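Local coordinates for protein chloride intracellular channel Clic (Drosophila melanogaster, PDB 2YV7) that may leave its soluble, glutathione-transferase-like state to insert into membranes and form a pH-dependent chloride channel, at residues 114-119 against 165-170. Numbering follows the deposited sequence.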
loop_
_atom_site.group_PDB
_atom_site.type_symbol
_atom_site.label_atom_id
_atom_site.label_comp_id
_atom_site.label_asym_id
_atom_site.label_seq_id
_atom_site.Cartn_x
_atom_site.Cartn_y
_atom_site.Cartn_z
ATOM N N LEU A 114 -7.638 6.626 12.905
ATOM C CA LEU A 114 -7.221 5.822 11.759
ATOM C C LEU A 114 -6.531 4.542 12.274
ATOM O O LEU A 114 -6.652 3.448 11.694
ATOM C CB LEU A 114 -6.274 6.638 10.878
ATOM C CG LEU A 114 -5.890 6.136 9.492
ATOM C CD1 LEU A 114 -7.132 6.146 8.616
ATOM C CD2 LEU A 114 -4.761 6.989 8.869
ATOM N N PHE A 115 -5.792 4.685 13.356
ATOM C CA PHE A 115 -5.125 3.561 13.969
ATOM C C PHE A 115 -6.016 2.850 14.994
ATOM O O PHE A 115 -5.759 2.870 16.184
ATOM C CB PHE A 115 -3.749 3.970 14.485
ATOM C CG PHE A 115 -2.744 4.174 13.381
ATOM C CD1 PHE A 115 -2.773 5.322 12.595
ATOM C CD2 PHE A 115 -1.784 3.192 13.099
ATOM C CE1 PHE A 115 -1.850 5.526 11.571
ATOM C CE2 PHE A 115 -0.848 3.370 12.054
ATOM C CZ PHE A 115 -0.886 4.544 11.277
ATOM N N VAL A 116 -7.077 2.219 14.487
ATOM C CA VAL A 116 -8.037 1.426 15.286
ATOM C C VAL A 116 -7.251 0.373 16.035
ATOM O O VAL A 116 -6.263 -0.122 15.513
ATOM C CB VAL A 116 -9.095 0.694 14.379
ATOM C CG1 VAL A 116 -10.039 -0.227 15.206
ATOM C CG2 VAL A 116 -9.914 1.676 13.581
ATOM N N GLN A 117 -7.677 0.054 17.256
ATOM C CA GLN A 117 -7.103 -1.065 18.003
ATOM C C GLN A 117 -7.886 -2.329 17.679
ATOM O O GLN A 117 -9.075 -2.444 17.988
ATOM C CB GLN A 117 -7.078 -0.800 19.521
ATOM C CG GLN A 117 -6.561 0.585 19.941
ATOM C CD GLN A 117 -5.031 0.681 20.003
ATOM O OE1 GLN A 117 -4.334 0.554 18.984
ATOM N NE2 GLN A 117 -4.504 0.943 21.210
ATOM N N ASP A 118 -7.225 -3.261 16.991
ATOM C CA ASP A 118 -7.842 -4.527 16.636
ATOM C C ASP A 118 -6.720 -5.556 16.485
ATOM O O ASP A 118 -6.188 -5.745 15.396
ATOM C CB ASP A 118 -8.698 -4.387 15.370
ATOM C CG ASP A 118 -9.535 -5.636 15.079
ATOM O OD1 ASP A 118 -9.043 -6.757 15.347
ATOM O OD2 ASP A 118 -10.688 -5.513 14.573
ATOM N N LYS A 119 -6.352 -6.214 17.582
ATOM C CA LYS A 119 -5.269 -7.195 17.561
ATOM C C LYS A 119 -5.595 -8.375 16.656
ATOM O O LYS A 119 -4.696 -8.977 16.070
ATOM C CB LYS A 119 -4.959 -7.703 18.982
ATOM C CG LYS A 119 -4.362 -6.651 19.894
ATOM C CD LYS A 119 -3.497 -7.287 20.978
ATOM C CE LYS A 119 -2.745 -6.238 21.844
ATOM N NZ LYS A 119 -1.875 -5.297 21.048
ATOM N N PHE A 165 -14.832 -2.651 5.023
ATOM C CA PHE A 165 -13.364 -2.765 5.211
ATOM C C PHE A 165 -12.988 -3.689 6.372
ATOM O O PHE A 165 -13.851 -4.341 6.952
ATOM C CB PHE A 165 -12.816 -1.344 5.387
ATOM C CG PHE A 165 -13.097 -0.458 4.212
ATOM C CD1 PHE A 165 -12.500 -0.692 2.975
ATOM C CD2 PHE A 165 -13.993 0.630 4.350
ATOM C CE1 PHE A 165 -12.745 0.149 1.886
ATOM C CE2 PHE A 165 -14.224 1.491 3.255
ATOM C CZ PHE A 165 -13.607 1.238 2.041
ATOM N N LEU A 166 -11.704 -3.796 6.713
ATOM C CA LEU A 166 -11.318 -4.853 7.651
ATOM C C LEU A 166 -11.958 -4.699 9.057
ATOM O O LEU A 166 -12.195 -5.683 9.732
ATOM C CB LEU A 166 -9.811 -4.905 7.877
ATOM C CG LEU A 166 -9.021 -5.512 6.734
ATOM C CD1 LEU A 166 -7.562 -5.110 6.788
ATOM C CD2 LEU A 166 -9.131 -7.081 6.793
ATOM N N THR A 167 -12.117 -3.486 9.544
ATOM C CA THR A 167 -12.572 -3.322 10.930
ATOM C C THR A 167 -13.933 -2.625 11.004
ATOM O O THR A 167 -14.393 -2.301 12.106
ATOM C CB THR A 167 -11.585 -2.498 11.785
ATOM O OG1 THR A 167 -11.572 -1.182 11.241
ATOM C CG2 THR A 167 -10.139 -3.082 11.733
ATOM N N GLY A 168 -14.563 -2.407 9.858
ATOM C CA GLY A 168 -15.861 -1.692 9.764
ATOM C C GLY A 168 -16.111 -1.056 8.415
ATOM O O GLY A 168 -15.470 -1.437 7.428
ATOM N N ASP A 169 -17.017 -0.065 8.339
ATOM C CA ASP A 169 -17.294 0.530 7.046
ATOM C C ASP A 169 -16.399 1.705 6.662
ATOM O O ASP A 169 -16.567 2.241 5.589
ATOM C CB ASP A 169 -18.777 0.840 6.862
ATOM C CG ASP A 169 -19.676 -0.406 7.054
ATOM O OD1 ASP A 169 -19.320 -1.518 6.552
ATOM O OD2 ASP A 169 -20.763 -0.273 7.709
ATOM N N THR A 170 -15.489 2.097 7.559
ATOM C CA THR A 170 -14.515 3.158 7.353
ATOM C C THR A 170 -13.109 2.543 7.236
ATOM O O THR A 170 -12.817 1.568 7.944
ATOM C CB THR A 170 -14.513 4.107 8.610
ATOM O OG1 THR A 170 -15.701 4.901 8.600
ATOM C CG2 THR A 170 -13.294 5.049 8.648
#
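Thr167 places its two branches against two residues of segment 114-119: OG1 meets Val116 and the methyl CG2 meets Asp118. The fold is that of a glutathione transferase, a thioredoxin-like N-terminal domain joined to an all-helical C-terminal domain. Residues 115-118 join helix 111-114 to helix 119-125; the partner segment, 165-170, belongs to the loop between helices 141-161 and 173-193. The touch is a light one at the surface, burying 117 Å² in all and resting on van der Waals contact. Val116 and Thr167 approach tip to tip, with Val116 CG2 4.0 Å from Thr167 OG1. Asp118 and Thr167 instead run past one another in opposite senses, bringing Thr167 CG2 to 3.8 Å from Asp118 OD2 and to 4.1 Å from Asp118 CB. Thr167 owes this division to its first torsion (chi1 65°), which sets OG1 between backbone N and carbonyl carbon and CG2 opposite the carbonyl carbon.

In Asp118, chi1 of -171° turns CG away from the backbone N, beside the carbonyl carbon. The main polar partner of this side chain lies in the helix it precedes: as N-cap of helix 119-125 it accepts a hydrogen bond at OD1 from the backbone N of Val121, while OD2 takes part in a long, weak ion pair with Arg161 NH2. The side chains of Val116 and Thr167 both touch Cys172, in the loop just before helix 173-193. Farther back, Phe115 centres an inverse gamma turn and packs its side chain on helix 97-107, while Leu114 packs on helix 41-55 of the N-terminal domain. The opposing loop is closed by a backbone hydrogen bond from Phe165 N to Gly168 O, 2.8 Å long.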